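Local structure of ABC transporter, ATP binding protein (Sulfolobus solfataricus, 1OXX) at residues N8-F13 against L21-I26; I26-G31 against T193-S198; R82-V87 against L161-E166; D230-I235 against K346-E351. The protein hydrolyses ATP to energise glucose uptake, serving as the ATP-binding subunit of the archaeal ABC transporter GlcSTUV. The protein carries 1 engineered substitution. All coordinates share one frame; numbering follows the deposited sequence.

Interaction 1 of 4, residues N8-F13 against L21-I26; sequences NVSKVF and LDNVNI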
# COMPACT_ATOMS: atom_id res chain seq x y z
N ASN A 8 1.56 -22.06 0.31
CA ASN A 8 2.71 -22.22 1.19
C ASN A 8 4.00 -21.68 0.63
O ASN A 8 5.04 -22.34 0.69
CB ASN A 8 2.89 -23.70 1.55
CG ASN A 8 1.68 -24.29 2.22
OD1 ASN A 8 1.21 -25.35 1.84
ND2 ASN A 8 1.19 -23.60 3.24
N VAL A 9 3.96 -20.48 0.07
CA VAL A 9 5.15 -19.94 -0.56
C VAL A 9 6.13 -19.33 0.42
O VAL A 9 5.80 -18.43 1.19
CB VAL A 9 4.78 -18.93 -1.59
CG1 VAL A 9 5.98 -18.08 -1.97
CG2 VAL A 9 4.17 -19.66 -2.82
N SER A 10 7.36 -19.86 0.39
CA SER A 10 8.44 -19.32 1.19
C SER A 10 9.60 -18.97 0.26
O SER A 10 9.73 -19.52 -0.82
CB SER A 10 8.90 -20.34 2.22
OG SER A 10 7.88 -20.61 3.16
N LYS A 11 10.42 -18.02 0.69
CA LYS A 11 11.58 -17.60 -0.08
C LYS A 11 12.68 -17.25 0.91
O LYS A 11 12.48 -16.44 1.82
CB LYS A 11 11.27 -16.39 -0.96
CG LYS A 11 12.45 -15.95 -1.80
CD LYS A 11 12.88 -17.03 -2.76
CE LYS A 11 14.05 -16.58 -3.61
NZ LYS A 11 14.45 -17.65 -4.55
N VAL A 12 13.83 -17.90 0.76
CA VAL A 12 14.98 -17.63 1.59
C VAL A 12 16.14 -17.13 0.75
O VAL A 12 16.21 -17.39 -0.46
CB VAL A 12 15.43 -18.88 2.38
CG1 VAL A 12 14.27 -19.48 3.14
CG2 VAL A 12 16.06 -19.90 1.46
N PHE A 13 17.01 -16.38 1.39
CA PHE A 13 18.25 -15.91 0.80
C PHE A 13 19.38 -16.27 1.77
O PHE A 13 19.12 -16.74 2.88
CB PHE A 13 18.21 -14.41 0.56
CG PHE A 13 17.21 -13.98 -0.47
CD1 PHE A 13 16.04 -13.34 -0.11
CD2 PHE A 13 17.43 -14.23 -1.81
CE1 PHE A 13 15.11 -12.94 -1.06
CE2 PHE A 13 16.51 -13.84 -2.77
CZ PHE A 13 15.36 -13.19 -2.39
N LEU A 21 10.06 -14.55 2.79
CA LEU A 21 8.65 -14.91 2.82
C LEU A 21 8.52 -16.24 3.53
O LEU A 21 9.26 -17.19 3.23
CB LEU A 21 8.06 -15.02 1.41
CG LEU A 21 8.08 -13.78 0.54
CD1 LEU A 21 7.70 -14.17 -0.87
CD2 LEU A 21 7.15 -12.72 1.09
N ASP A 22 7.55 -16.31 4.43
CA ASP A 22 7.34 -17.48 5.27
C ASP A 22 5.92 -18.03 5.16
O ASP A 22 4.98 -17.48 5.73
CB ASP A 22 7.66 -17.12 6.73
CG ASP A 22 7.67 -18.32 7.62
OD1 ASP A 22 8.14 -18.18 8.78
OD2 ASP A 22 7.23 -19.43 7.28
N ASN A 23 5.76 -19.10 4.38
CA ASN A 23 4.48 -19.81 4.22
C ASN A 23 3.28 -18.91 3.91
O ASN A 23 2.28 -18.90 4.63
CB ASN A 23 4.19 -20.66 5.44
CG ASN A 23 3.62 -22.00 5.07
OD1 ASN A 23 4.34 -22.88 4.61
ND2 ASN A 23 2.31 -22.16 5.24
N VAL A 24 3.41 -18.17 2.82
CA VAL A 24 2.36 -17.26 2.40
C VAL A 24 1.29 -17.99 1.62
O VAL A 24 1.57 -18.73 0.67
CB VAL A 24 2.94 -16.12 1.56
CG1 VAL A 24 1.82 -15.24 1.02
CG2 VAL A 24 3.93 -15.30 2.36
N ASN A 25 0.04 -17.80 2.03
CA ASN A 25 -1.10 -18.43 1.39
C ASN A 25 -2.17 -17.38 1.03
O ASN A 25 -2.70 -16.71 1.92
CB ASN A 25 -1.71 -19.49 2.30
CG ASN A 25 -0.84 -20.73 2.40
OD1 ASN A 25 -0.83 -21.55 1.48
ND2 ASN A 25 -0.09 -20.86 3.49
N ILE A 26 -2.45 -17.24 -0.26
CA ILE A 26 -3.46 -16.31 -0.76
C ILE A 26 -4.09 -16.90 -2.00
O ILE A 26 -3.39 -17.47 -2.83
CB ILE A 26 -2.86 -14.96 -1.20
CG1 ILE A 26 -1.79 -14.46 -0.24
CG2 ILE A 26 -3.96 -13.93 -1.36
CD1 ILE A 26 -1.04 -13.25 -0.79
O HOH W 1 9.00 -20.88 5.96
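Val9 and Val24 pair by two backbone hydrogen bonds, Val24 N to Val9 O (2.9 Å) and Val9 N to Val24 O (3.0 Å). Lys11 and Leu21 do the same further along, Lys11 N reaching Leu21 O at 2.9 Å. Between these pairs the register slips by one residue. Asn8 with Val9 faces Val24, and Asn23 with Val24 faces Val9, so each strand of this β hairpin carries a G1 bulge. Asn8 (φ 46°) and Asn23 (φ 49°) hold the left-handed backbone that such bulges need, and asparagine accepts it more readily than most residues. The hairpin belongs to the antiparallel β-subdomain of the ABC ATPase. Side-chain hydrogen bonds stitch the bulged region: with OG beside the backbone N (chi1 -65°), Ser10 accepts from Asn23 N at 2.9 Å, and Asn25 OD1 accepts from Asn8 N at 2.7 Å, the donor standing well above the carbonyl plane. A water joins Ser10 OG (3.0 Å) to Asp22 OD2. The apolar contacts lie on the face shared by Val9, Lys11, Leu21 and Val24, where Val9 CG1 approaches Leu21 CD1 at 4.4 Å. Leu21 also meets Ile50 of helix 41-52, while Lys11 extends its ammonium to Asp55.

Interaction 2 of 4, residues I26-G31 against T193-S198; sequences INIENG and TLLVVS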
# COMPACT_ATOMS: atom_id res chain seq x y z
N ILE A 26 -2.45 -17.24 -0.26
CA ILE A 26 -3.46 -16.31 -0.76
C ILE A 26 -4.09 -16.90 -2.00
O ILE A 26 -3.39 -17.47 -2.83
CB ILE A 26 -2.86 -14.96 -1.20
CG1 ILE A 26 -1.79 -14.46 -0.24
CG2 ILE A 26 -3.96 -13.93 -1.36
CD1 ILE A 26 -1.04 -13.25 -0.79
N ASN A 27 -5.41 -16.78 -2.10
CA ASN A 27 -6.14 -17.14 -3.31
C ASN A 27 -6.72 -15.85 -3.87
O ASN A 27 -7.67 -15.28 -3.30
CB ASN A 27 -7.28 -18.13 -3.04
CG ASN A 27 -6.81 -19.42 -2.39
OD1 ASN A 27 -5.73 -19.94 -2.71
ND2 ASN A 27 -7.64 -19.97 -1.50
N ILE A 28 -6.13 -15.33 -4.95
CA ILE A 28 -6.58 -14.09 -5.60
C ILE A 28 -7.50 -14.45 -6.73
O ILE A 28 -7.15 -15.25 -7.60
CB ILE A 28 -5.36 -13.30 -6.13
CG1 ILE A 28 -4.43 -12.95 -4.96
CG2 ILE A 28 -5.80 -12.04 -6.84
CD1 ILE A 28 -3.12 -12.29 -5.38
N GLU A 29 -8.70 -13.88 -6.72
CA GLU A 29 -9.71 -14.24 -7.70
C GLU A 29 -9.55 -13.51 -9.02
O GLU A 29 -8.88 -12.49 -9.12
CB GLU A 29 -11.10 -13.95 -7.12
CG GLU A 29 -11.43 -14.81 -5.90
CD GLU A 29 -11.39 -16.31 -6.19
OE1 GLU A 29 -11.72 -16.72 -7.31
OE2 GLU A 29 -11.00 -17.08 -5.28
N ASN A 30 -10.14 -14.10 -10.05
CA ASN A 30 -10.13 -13.53 -11.38
C ASN A 30 -10.70 -12.12 -11.35
O ASN A 30 -11.82 -11.89 -10.90
CB ASN A 30 -10.97 -14.44 -12.29
CG ASN A 30 -11.04 -13.97 -13.72
OD1 ASN A 30 -10.83 -14.75 -14.64
ND2 ASN A 30 -11.36 -12.70 -13.92
N GLY A 31 -9.90 -11.17 -11.83
CA GLY A 31 -10.32 -9.79 -11.94
C GLY A 31 -10.25 -8.99 -10.65
O GLY A 31 -10.66 -7.83 -10.60
N THR A 193 -6.85 -9.12 -13.60
CA THR A 193 -6.50 -9.25 -12.21
C THR A 193 -5.38 -8.23 -11.99
O THR A 193 -4.55 -7.98 -12.87
CB THR A 193 -6.02 -10.66 -11.95
OG1 THR A 193 -7.07 -11.59 -12.26
CG2 THR A 193 -5.68 -10.90 -10.45
N LEU A 194 -5.34 -7.65 -10.80
CA LEU A 194 -4.36 -6.61 -10.53
C LEU A 194 -3.75 -6.84 -9.16
O LEU A 194 -4.47 -7.10 -8.19
CB LEU A 194 -5.04 -5.25 -10.57
CG LEU A 194 -4.11 -4.07 -10.31
CD1 LEU A 194 -4.65 -2.79 -10.91
CD2 LEU A 194 -3.89 -3.91 -8.82
N LEU A 195 -2.43 -6.74 -9.07
CA LEU A 195 -1.73 -6.86 -7.80
C LEU A 195 -0.84 -5.63 -7.69
O LEU A 195 -0.01 -5.36 -8.57
CB LEU A 195 -0.88 -8.12 -7.73
CG LEU A 195 0.01 -8.30 -6.49
CD1 LEU A 195 -0.81 -8.45 -5.23
CD2 LEU A 195 0.95 -9.49 -6.66
N VAL A 196 -1.00 -4.90 -6.59
CA VAL A 196 -0.18 -3.71 -6.35
C VAL A 196 0.50 -3.87 -5.02
O VAL A 196 -0.13 -4.26 -4.03
CB VAL A 196 -1.02 -2.43 -6.39
CG1 VAL A 196 -2.14 -2.49 -5.37
CG2 VAL A 196 -0.15 -1.18 -6.13
N VAL A 197 1.80 -3.60 -4.99
CA VAL A 197 2.53 -3.59 -3.73
C VAL A 197 3.10 -2.19 -3.55
O VAL A 197 3.57 -1.57 -4.50
CB VAL A 197 3.64 -4.66 -3.64
CG1 VAL A 197 3.11 -6.03 -4.03
CG2 VAL A 197 4.83 -4.29 -4.49
N SER A 198 3.06 -1.69 -2.31
CA SER A 198 3.50 -0.34 -2.04
C SER A 198 3.74 -0.13 -0.56
O SER A 198 3.24 -0.90 0.26
CB SER A 198 2.44 0.68 -2.50
OG SER A 198 2.87 2.02 -2.35
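Thr193 meets the turn at Gly31 with its hydroxyl and the strand end at Ile28 with its methyl. Its CB, the branch point, lies 3.9 Å from Gly31 N. From there OG1 stands beside the Thr193 backbone N (chi1 -61°), which brings it to the turn, where Gly31 N donates to OG1 at 2.9 Å in a nearly straight bond (164°). Asn30 CA approaches the same oxygen at 3.7 Å. OG1 also hydrogen-bonds to Val2 O, so this one hydroxyl links the turn to the N-terminal residues. The other branch, CG2, is anti to the backbone N; it packs against Ile28 CG2 at 3.8 Å, the two side chains crossing obliquely, and lies equally near Glu29 O. Threonine suits the place because it offers a polar and an apolar branch to two unlike neighbours. The turn leads from strand 18-28 of the antiparallel β-subdomain into strand 33-37 of the nucleotide-binding core, the strand beside 193-198 in the parallel part of the P-loop NTPase sheet. An alanine here would probably leave the Gly31 N-H and the Val2 carbonyl without their mate and open a gap beside Ile28 CG2. Gly31 itself takes a positive φ of 80°, which favours glycine. Deeper in, Ile28 CD1 reaches Leu195 CD1 at 4.5 Å, and Phe34 touches both of these side chains.

Interaction 3 of 4, residues R82-V87 against L161-E166; sequences RKIGMV and LLLLDE
The flat peptide carbonyl of Gly85 has the methyl CD1 of Leu162 over one side, 3.5 Å from Gly85 O, while Leu163 N comes to that oxygen nearly along the C=O axis at 2.8 Å. The same head-on approach recurs where Gly85 N meets Leu161 O and where Val87 N meets Leu163 O, both at 2.9 Å. Glycine leaves room for Leu162 CD1, which a CB would approach to about 3.6 Å, a snug fit. These bonds make a parallel strand pair, its axes 4.7 Å apart, at the border of the P-loop NTPase sheet. Strand 161-165, four leucines and an aspartate followed by Glu166, is the Walker B motif; Asp165 OD2 hydrogen-bonds to Thr45 of the Walker A motif, and Glu166 is inferred to bind ATP. On the face holding Ile84, Leu161 and Leu163, the branched Ile84 serves two leucines. Its CG2, anti to the backbone N, presses on Leu163 CD1 at 3.3 Å, closer than usual for carbons, and CG1 lies 4.0 Å from Leu161 CD2. An alanine at Ile84 would probably leave Leu161 CD2 and Leu163 CD1 without these partners and open a gap next to Phe64. On the other face Val87 CG2 reaches Leu162 CD1 at 4.3 Å, and near the strand ends Asp165 N hydrogen-bonds to Val87 O.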
# COMPACT_ATOMS: atom_id res chain seq x y z
N ARG A 82 3.34 -15.96 -19.06
CA ARG A 82 2.33 -15.82 -18.01
C ARG A 82 1.21 -14.77 -18.20
O ARG A 82 0.35 -14.58 -17.32
CB ARG A 82 3.02 -15.50 -16.70
CG ARG A 82 3.80 -16.64 -16.11
CD ARG A 82 4.29 -16.31 -14.75
NE ARG A 82 5.21 -17.32 -14.23
CZ ARG A 82 5.61 -17.36 -12.97
NH1 ARG A 82 5.19 -16.48 -12.07
NH2 ARG A 82 6.46 -18.31 -12.61
N LYS A 83 1.21 -14.09 -19.33
CA LYS A 83 0.24 -13.05 -19.65
C LYS A 83 0.19 -11.94 -18.59
O LYS A 83 -0.87 -11.55 -18.11
CB LYS A 83 -1.15 -13.62 -19.93
CG LYS A 83 -1.16 -14.59 -21.12
CD LYS A 83 -2.48 -14.55 -21.89
CE LYS A 83 -2.43 -13.51 -22.99
NZ LYS A 83 -3.39 -13.82 -24.09
N ILE A 84 1.37 -11.44 -18.28
CA ILE A 84 1.57 -10.40 -17.28
C ILE A 84 2.05 -9.10 -17.90
O ILE A 84 2.78 -9.11 -18.91
CB ILE A 84 2.59 -10.84 -16.25
CG1 ILE A 84 2.10 -12.09 -15.53
CG2 ILE A 84 2.82 -9.75 -15.22
CD1 ILE A 84 3.11 -12.66 -14.55
N GLY A 85 1.58 -8.01 -17.34
CA GLY A 85 2.08 -6.68 -17.65
C GLY A 85 2.68 -6.13 -16.37
O GLY A 85 2.05 -6.23 -15.31
N MET A 86 3.88 -5.58 -16.46
CA MET A 86 4.60 -5.10 -15.28
C MET A 86 4.84 -3.59 -15.33
O MET A 86 5.36 -3.09 -16.33
CB MET A 86 5.95 -5.81 -15.16
CG MET A 86 5.85 -7.29 -14.84
SD MET A 86 7.43 -8.15 -14.98
CE MET A 86 7.62 -8.20 -16.75
N VAL A 87 4.48 -2.90 -14.26
CA VAL A 87 4.79 -1.48 -14.09
C VAL A 87 5.56 -1.45 -12.79
O VAL A 87 4.96 -1.47 -11.71
CB VAL A 87 3.56 -0.61 -13.94
CG1 VAL A 87 3.98 0.83 -13.72
CG2 VAL A 87 2.69 -0.74 -15.18
N LEU A 161 -3.04 -10.22 -16.18
CA LEU A 161 -2.61 -9.80 -14.86
C LEU A 161 -1.72 -8.58 -14.99
O LEU A 161 -0.78 -8.57 -15.78
CB LEU A 161 -1.83 -10.93 -14.20
CG LEU A 161 -1.15 -10.65 -12.86
CD1 LEU A 161 -2.19 -10.26 -11.79
CD2 LEU A 161 -0.33 -11.88 -12.42
N LEU A 162 -2.04 -7.54 -14.24
CA LEU A 162 -1.24 -6.33 -14.21
C LEU A 162 -0.59 -6.26 -12.83
O LEU A 162 -1.28 -6.27 -11.83
CB LEU A 162 -2.11 -5.10 -14.44
CG LEU A 162 -1.38 -3.76 -14.49
CD1 LEU A 162 -0.33 -3.73 -15.60
CD2 LEU A 162 -2.40 -2.62 -14.67
N LEU A 163 0.74 -6.17 -12.82
CA LEU A 163 1.53 -6.15 -11.59
C LEU A 163 2.17 -4.77 -11.44
O LEU A 163 2.87 -4.32 -12.33
CB LEU A 163 2.64 -7.18 -11.66
CG LEU A 163 2.24 -8.62 -11.89
CD1 LEU A 163 3.44 -9.59 -11.96
CD2 LEU A 163 1.31 -9.07 -10.77
N LEU A 164 1.94 -4.14 -10.29
CA LEU A 164 2.43 -2.80 -10.01
C LEU A 164 3.26 -2.83 -8.73
O LEU A 164 2.80 -3.27 -7.69
CB LEU A 164 1.27 -1.84 -9.82
CG LEU A 164 0.23 -1.75 -10.94
CD1 LEU A 164 -0.95 -0.89 -10.49
CD2 LEU A 164 0.83 -1.23 -12.23
N ASP A 165 4.50 -2.39 -8.83
CA ASP A 165 5.40 -2.31 -7.69
C ASP A 165 5.85 -0.86 -7.57
O ASP A 165 6.62 -0.37 -8.40
CB ASP A 165 6.61 -3.22 -7.91
CG ASP A 165 7.52 -3.31 -6.69
OD1 ASP A 165 7.46 -2.41 -5.82
OD2 ASP A 165 8.32 -4.26 -6.53
N GLU A 166 5.35 -0.16 -6.54
CA GLU A 166 5.67 1.25 -6.34
C GLU A 166 5.46 2.03 -7.62
O GLU A 166 6.33 2.81 -8.03
CB GLU A 166 7.13 1.42 -5.91
CG GLU A 166 7.45 0.89 -4.53
CD GLU A 166 6.94 1.79 -3.43
OE1 GLU A 166 6.85 3.02 -3.65
OE2 GLU A 166 6.62 1.27 -2.34

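Interaction 4 of 4, residues D230-I235 against K346-E351; sequences DNPVSI and KIKVFE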
# COMPACT_ATOMS: atom_id res chain seq x y z
N ASP A 230 -9.84 0.10 10.49
CA ASP A 230 -10.63 0.23 11.71
C ASP A 230 -10.46 -0.95 12.66
O ASP A 230 -10.61 -0.78 13.88
CB ASP A 230 -12.10 0.38 11.36
CG ASP A 230 -12.43 1.74 10.78
OD1 ASP A 230 -11.67 2.71 11.01
OD2 ASP A 230 -13.44 1.90 10.06
N ASN A 231 -10.12 -2.12 12.13
CA ASN A 231 -9.96 -3.33 12.95
C ASN A 231 -8.62 -4.02 12.71
O ASN A 231 -8.56 -5.20 12.35
CB ASN A 231 -11.13 -4.28 12.69
CG ASN A 231 -12.46 -3.64 13.02
OD1 ASN A 231 -12.71 -3.29 14.17
ND2 ASN A 231 -13.30 -3.46 12.01
N PRO A 232 -7.53 -3.30 12.93
CA PRO A 232 -6.21 -3.92 12.72
C PRO A 232 -5.92 -4.97 13.78
O PRO A 232 -6.27 -4.78 14.95
CB PRO A 232 -5.25 -2.75 12.87
CG PRO A 232 -6.00 -1.73 13.71
CD PRO A 232 -7.45 -1.90 13.34
N VAL A 233 -5.22 -6.03 13.39
CA VAL A 233 -4.96 -7.13 14.31
C VAL A 233 -3.87 -6.80 15.31
O VAL A 233 -3.75 -7.44 16.36
CB VAL A 233 -4.61 -8.42 13.54
CG1 VAL A 233 -3.23 -8.32 12.94
CG2 VAL A 233 -4.72 -9.66 14.43
N SER A 234 -3.08 -5.77 15.00
CA SER A 234 -1.96 -5.38 15.83
C SER A 234 -1.69 -3.91 15.63
O SER A 234 -2.14 -3.31 14.67
CB SER A 234 -0.71 -6.16 15.43
OG SER A 234 -0.24 -5.77 14.13
N ILE A 235 -0.92 -3.32 16.54
CA ILE A 235 -0.58 -1.91 16.38
C ILE A 235 0.33 -1.71 15.15
O ILE A 235 0.27 -0.67 14.49
CB ILE A 235 0.04 -1.30 17.68
CG1 ILE A 235 0.00 0.23 17.63
CG2 ILE A 235 1.47 -1.81 17.92
CD1 ILE A 235 -1.38 0.84 17.65
N LYS A 346 -13.51 4.25 18.39
CA LYS A 346 -12.31 4.16 17.56
C LYS A 346 -11.06 3.89 18.39
O LYS A 346 -9.96 3.82 17.83
CB LYS A 346 -12.12 5.41 16.71
CG LYS A 346 -13.26 5.73 15.79
CD LYS A 346 -13.30 4.75 14.64
CE LYS A 346 -14.46 5.08 13.70
NZ LYS A 346 -14.48 4.18 12.55
N ILE A 347 -11.19 3.73 19.69
CA ILE A 347 -10.03 3.37 20.48
C ILE A 347 -9.65 1.92 20.19
O ILE A 347 -10.49 1.02 20.27
CB ILE A 347 -10.33 3.49 21.99
CG1 ILE A 347 -10.76 4.90 22.40
CG2 ILE A 347 -9.14 2.98 22.80
CD1 ILE A 347 -11.42 4.98 23.78
N LYS A 348 -8.40 1.71 19.81
CA LYS A 348 -7.88 0.37 19.59
C LYS A 348 -7.03 0.01 20.79
O LYS A 348 -6.32 0.86 21.33
CB LYS A 348 -7.08 0.30 18.32
CG LYS A 348 -7.91 0.61 17.08
CD LYS A 348 -7.08 1.29 16.04
CE LYS A 348 -7.87 1.65 14.76
NZ LYS A 348 -8.99 2.61 14.91
N VAL A 349 -7.13 -1.23 21.23
CA VAL A 349 -6.35 -1.65 22.39
C VAL A 349 -5.79 -3.03 22.16
O VAL A 349 -6.46 -3.89 21.57
CB VAL A 349 -7.18 -1.54 23.70
CG1 VAL A 349 -8.31 -2.55 23.73
CG2 VAL A 349 -6.28 -1.71 24.93
N PHE A 350 -4.54 -3.20 22.57
CA PHE A 350 -3.82 -4.47 22.43
C PHE A 350 -3.07 -4.80 23.71
O PHE A 350 -2.67 -3.90 24.46
CB PHE A 350 -2.80 -4.38 21.29
CG PHE A 350 -3.38 -3.88 20.00
CD1 PHE A 350 -3.33 -2.52 19.69
CD2 PHE A 350 -4.00 -4.75 19.13
CE1 PHE A 350 -3.88 -2.06 18.53
CE2 PHE A 350 -4.55 -4.29 17.97
CZ PHE A 350 -4.48 -2.94 17.66
N GLU A 351 -2.89 -6.09 23.96
CA GLU A 351 -2.12 -6.50 25.13
C GLU A 351 -0.67 -6.12 24.89
O GLU A 351 -0.18 -6.25 23.77
CB GLU A 351 -2.22 -8.01 25.34
CG GLU A 351 -3.60 -8.49 25.74
CD GLU A 351 -3.65 -9.98 26.00
OE1 GLU A 351 -4.75 -10.56 25.87
OE2 GLU A 351 -2.60 -10.56 26.34
O HOH W 2 -9.53 3.76 12.47
O HOH W 3 -11.32 1.30 15.53
O HOH W 4 -12.43 5.30 10.82
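Phe350, on edge strand 348-351 of the C-terminal domain's antiparallel sheet, packs against residues 230-235, where helix 225-230 ends and helix 235-241 begins, so the contact joins the ATPase region to that domain. With CG anti to the carbonyl carbon (chi1 -51°), the ring turns one face to the start of helix 235-241: Ile235 N lies 3.7 Å above the ring plane, over its centre, and Ser234 C nearer the rim. Pro232 O sits at the ring's edge, in plane, 3.5 Å from CE2. A large flat phenylalanine suits a neighbour that is mostly backbone. Ile235 turns its CG1 anti to the backbone N (chi1 -163°), which leaves CG2 in the crowded position, and its CD1 reaches Phe350 CE1 at 3.9 Å. Ser234 uses its hydroxyl as N-cap, bonding to Val237 N. Lys348 crosses Pro232 at about a right angle, CD and CE touching the ring, CE 3.8 Å from Pro232 CD. Its last torsion (chi4 62°) bends NZ away from an extended course, and there a water links it to Asp230 O. Lysine thus serves both an apolar ring and a polar helix end. Lys346 bends at chi2 and is extended beyond CD, and its NZ comes to the Asp230 carboxylate in a long salt bridge, 3.5 Å to OD1; a water bridges the same two atoms, 2.7 Å from OD1.

Interactions 1 and 2 follow one another along strand 18-28 and share Ile26, their centres about 16 Å apart; the hairpin of the β-subdomain thus runs directly into the turn that enters the core sheet. Interaction 3 falls in the sequence between the two halves of interaction 2, and their centres are about 10 Å apart. Strands 161-165 and 193-198 are neighbours in the mixed sheet, probably hydrogen-bonded at Leu164 N to Leu195 O, so a continuous sheet links them near the ATP site. Interaction 4 comes last and stands apart, its centre about 33 Å from that of interaction 3 and on the opposite side of the chain's centre; it packs the C-terminal domain against the ATPase region.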